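Local coordinates for Sel1 repeat family protein (Pseudomonas aeruginosa, PDB 6LCH), which probably serves as an immunity protein that binds and neutralises the type VI secretion effector PldB, at residues 45-50 with 63-68. Residues are numbered along the deposited sequence; the frame is centred on the assembly and turned at random.
Sequences RIVGLY and HNLANL
Tyr50 and Leu65 mark the closest backbone approach of segments 45-50 and 63-68, parts of helices 43-55 and 59-70, their CA atoms lying 6.0 Å apart. The two segment axes pass 10.0 Å from each other with N-to-C directions at 139°, a broadly antiparallel crossing. Tyr50 gives the largest buried share on its side. Its CB rests on Leu65 CB at 4.0 Å, and the ring then extends toward Asn64, the two side chains crossing at a slant. There the amide ND2 donates a hydrogen bond to the phenol OH, with an ND2 to OH distance of 2.9 Å. The N-H...O angle of 167° makes it nearly straight, and the OH lies almost in the amide plane, which stands 88° to the ring. Asn64 CG sits anti to its carbonyl carbon, beside the backbone N, which brings ND2 to the hydroxyl while CB makes an off-centre CH-pi contact, 4.0 Å from the Tyr50 ring centroid. One short side chain thus meets both ring and hydroxyl. Antiparallel pairing of successive helices, as here, is characteristic of Sel1 and other TPR-like solenoids. Leu68 CD1 meets the ring edge, 4.1 Å from Tyr50 CD2, while Val47 CG2 reaches Leu65 CD1 more loosely at 4.4 Å. Beyond the pair, Tyr28 of helix 22-34 touches both Tyr50 and Asn64, and Leu65 also packs on Leu87 of helix 81-93.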
loop_
_atom_site.group_PDB
_atom_site.type_symbol
_atom_site.label_atom_id
_atom_site.label_comp_id
_atom_site.label_asym_id
_atom_site.label_seq_id
_atom_site.Cartn_x
_atom_site.Cartn_y
_atom_site.Cartn_z
ATOM N N ARG A 45 -5.249 21.468 15.278
ATOM C CA ARG A 45 -5.832 20.399 16.080
ATOM C C ARG A 45 -5.371 19.027 15.602
ATOM O O ARG A 45 -5.057 18.154 16.419
ATOM C CB ARG A 45 -7.354 20.488 16.055
ATOM C CG ARG A 45 -8.039 19.318 16.735
ATOM C CD ARG A 45 -9.540 19.525 16.809
ATOM N NE ARG A 45 -10.155 18.718 17.862
ATOM C CZ ARG A 45 -10.052 18.973 19.163
ATOM N NH1 ARG A 45 -9.364 20.026 19.588
ATOM N NH2 ARG A 45 -10.646 18.177 20.043
ATOM N N ILE A 46 -5.337 18.815 14.283
ATOM C CA ILE A 46 -4.892 17.531 13.746
ATOM C C ILE A 46 -3.483 17.220 14.230
ATOM O O ILE A 46 -3.196 16.108 14.688
ATOM C CB ILE A 46 -4.975 17.535 12.208
ATOM C CG1 ILE A 46 -6.432 17.608 11.753
ATOM C CG2 ILE A 46 -4.307 16.302 11.626
ATOM C CD1 ILE A 46 -6.582 17.919 10.286
ATOM N N VAL A 47 -2.586 18.207 14.148
ATOM C CA VAL A 47 -1.213 18.021 14.613
ATOM C C VAL A 47 -1.193 17.730 16.107
ATOM O O VAL A 47 -0.449 16.861 16.576
ATOM C CB VAL A 47 -0.358 19.254 14.264
ATOM C CG1 VAL A 47 0.988 19.194 14.976
ATOM C CG2 VAL A 47 -0.166 19.373 12.756
ATOM N N GLY A 48 -2.019 18.444 16.877
ATOM C CA GLY A 48 -2.059 18.214 18.313
ATOM C C GLY A 48 -2.401 16.779 18.661
ATOM O O GLY A 48 -1.679 16.121 19.412
ATOM N N LEU A 49 -3.496 16.268 18.095
ATOM C CA LEU A 49 -3.905 14.892 18.359
ATOM C C LEU A 49 -2.833 13.903 17.920
ATOM O O LEU A 49 -2.424 13.029 18.696
ATOM C CB LEU A 49 -5.223 14.596 17.648
ATOM C CG LEU A 49 -6.430 15.384 18.147
ATOM C CD1 LEU A 49 -7.473 15.482 17.053
ATOM C CD2 LEU A 49 -7.005 14.725 19.389
ATOM N N TYR A 50 -2.374 14.025 16.670
ATOM C CA TYR A 50 -1.332 13.142 16.156
ATOM C C TYR A 50 -0.113 13.131 17.069
ATOM O O TYR A 50 0.401 12.064 17.426
ATOM C CB TYR A 50 -0.928 13.577 14.746
ATOM C CG TYR A 50 -1.724 12.941 13.629
ATOM C CD1 TYR A 50 -2.426 11.758 13.828
ATOM C CD2 TYR A 50 -1.758 13.520 12.366
ATOM C CE1 TYR A 50 -3.149 11.176 12.803
ATOM C CE2 TYR A 50 -2.475 12.948 11.337
ATOM C CZ TYR A 50 -3.166 11.776 11.556
ATOM O OH TYR A 50 -3.884 11.210 10.527
ATOM N N HIS A 63 3.652 7.700 11.896
ATOM C CA HIS A 63 3.726 7.609 10.443
ATOM C C HIS A 63 2.897 8.708 9.782
ATOM O O HIS A 63 3.390 9.432 8.910
ATOM C CB HIS A 63 3.261 6.221 10.000
ATOM C CG HIS A 63 3.083 6.082 8.520
ATOM N ND1 HIS A 63 4.122 5.764 7.672
ATOM C CD2 HIS A 63 1.986 6.215 7.735
ATOM C CE1 HIS A 63 3.675 5.711 6.430
ATOM N NE2 HIS A 63 2.381 5.981 6.441
ATOM N N ASN A 64 1.634 8.851 10.194
ATOM C CA ASN A 64 0.765 9.848 9.574
ATOM C C ASN A 64 1.292 11.259 9.793
ATOM O O ASN A 64 1.265 12.087 8.877
ATOM C CB ASN A 64 -0.656 9.732 10.124
ATOM C CG ASN A 64 -1.439 8.620 9.475
ATOM O OD1 ASN A 64 -0.863 7.684 8.923
ATOM N ND2 ASN A 64 -2.762 8.710 9.541
ATOM N N LEU A 65 1.765 11.554 11.005
ATOM C CA LEU A 65 2.243 12.902 11.293
ATOM C C LEU A 65 3.510 13.215 10.510
ATOM O O LEU A 65 3.643 14.305 9.940
ATOM C CB LEU A 65 2.482 13.063 12.794
ATOM C CG LEU A 65 2.963 14.442 13.236
ATOM C CD1 LEU A 65 2.012 15.514 12.723
ATOM C CD2 LEU A 65 3.094 14.496 14.755
ATOM N N ALA A 66 4.446 12.266 10.459
ATOM C CA ALA A 66 5.683 12.497 9.723
ATOM C C ALA A 66 5.419 12.679 8.235
ATOM O O ALA A 66 6.111 13.455 7.567
ATOM C CB ALA A 66 6.653 11.344 9.956
ATOM N N ASN A 67 4.424 11.974 7.692
ATOM C CA ASN A 67 4.090 12.194 6.290
ATOM C C ASN A 67 3.624 13.622 6.054
ATOM O O ASN A 67 3.848 14.165 4.972
ATOM C CB ASN A 67 3.023 11.213 5.807
ATOM C CG ASN A 67 2.922 11.180 4.289
ATOM O OD1 ASN A 67 3.915 10.961 3.595
ATOM N ND2 ASN A 67 1.726 11.424 3.765
ATOM N N LEU A 68 2.984 14.244 7.046
ATOM C CA LEU A 68 2.651 15.662 6.931
ATOM C C LEU A 68 3.910 16.527 6.971
ATOM O O LEU A 68 4.057 17.462 6.173
ATOM C CB LEU A 68 1.682 16.071 8.043
ATOM C CG LEU A 68 0.419 15.229 8.257
ATOM C CD1 LEU A 68 -0.495 15.880 9.290
ATOM C CD2 LEU A 68 -0.324 15.000 6.949
#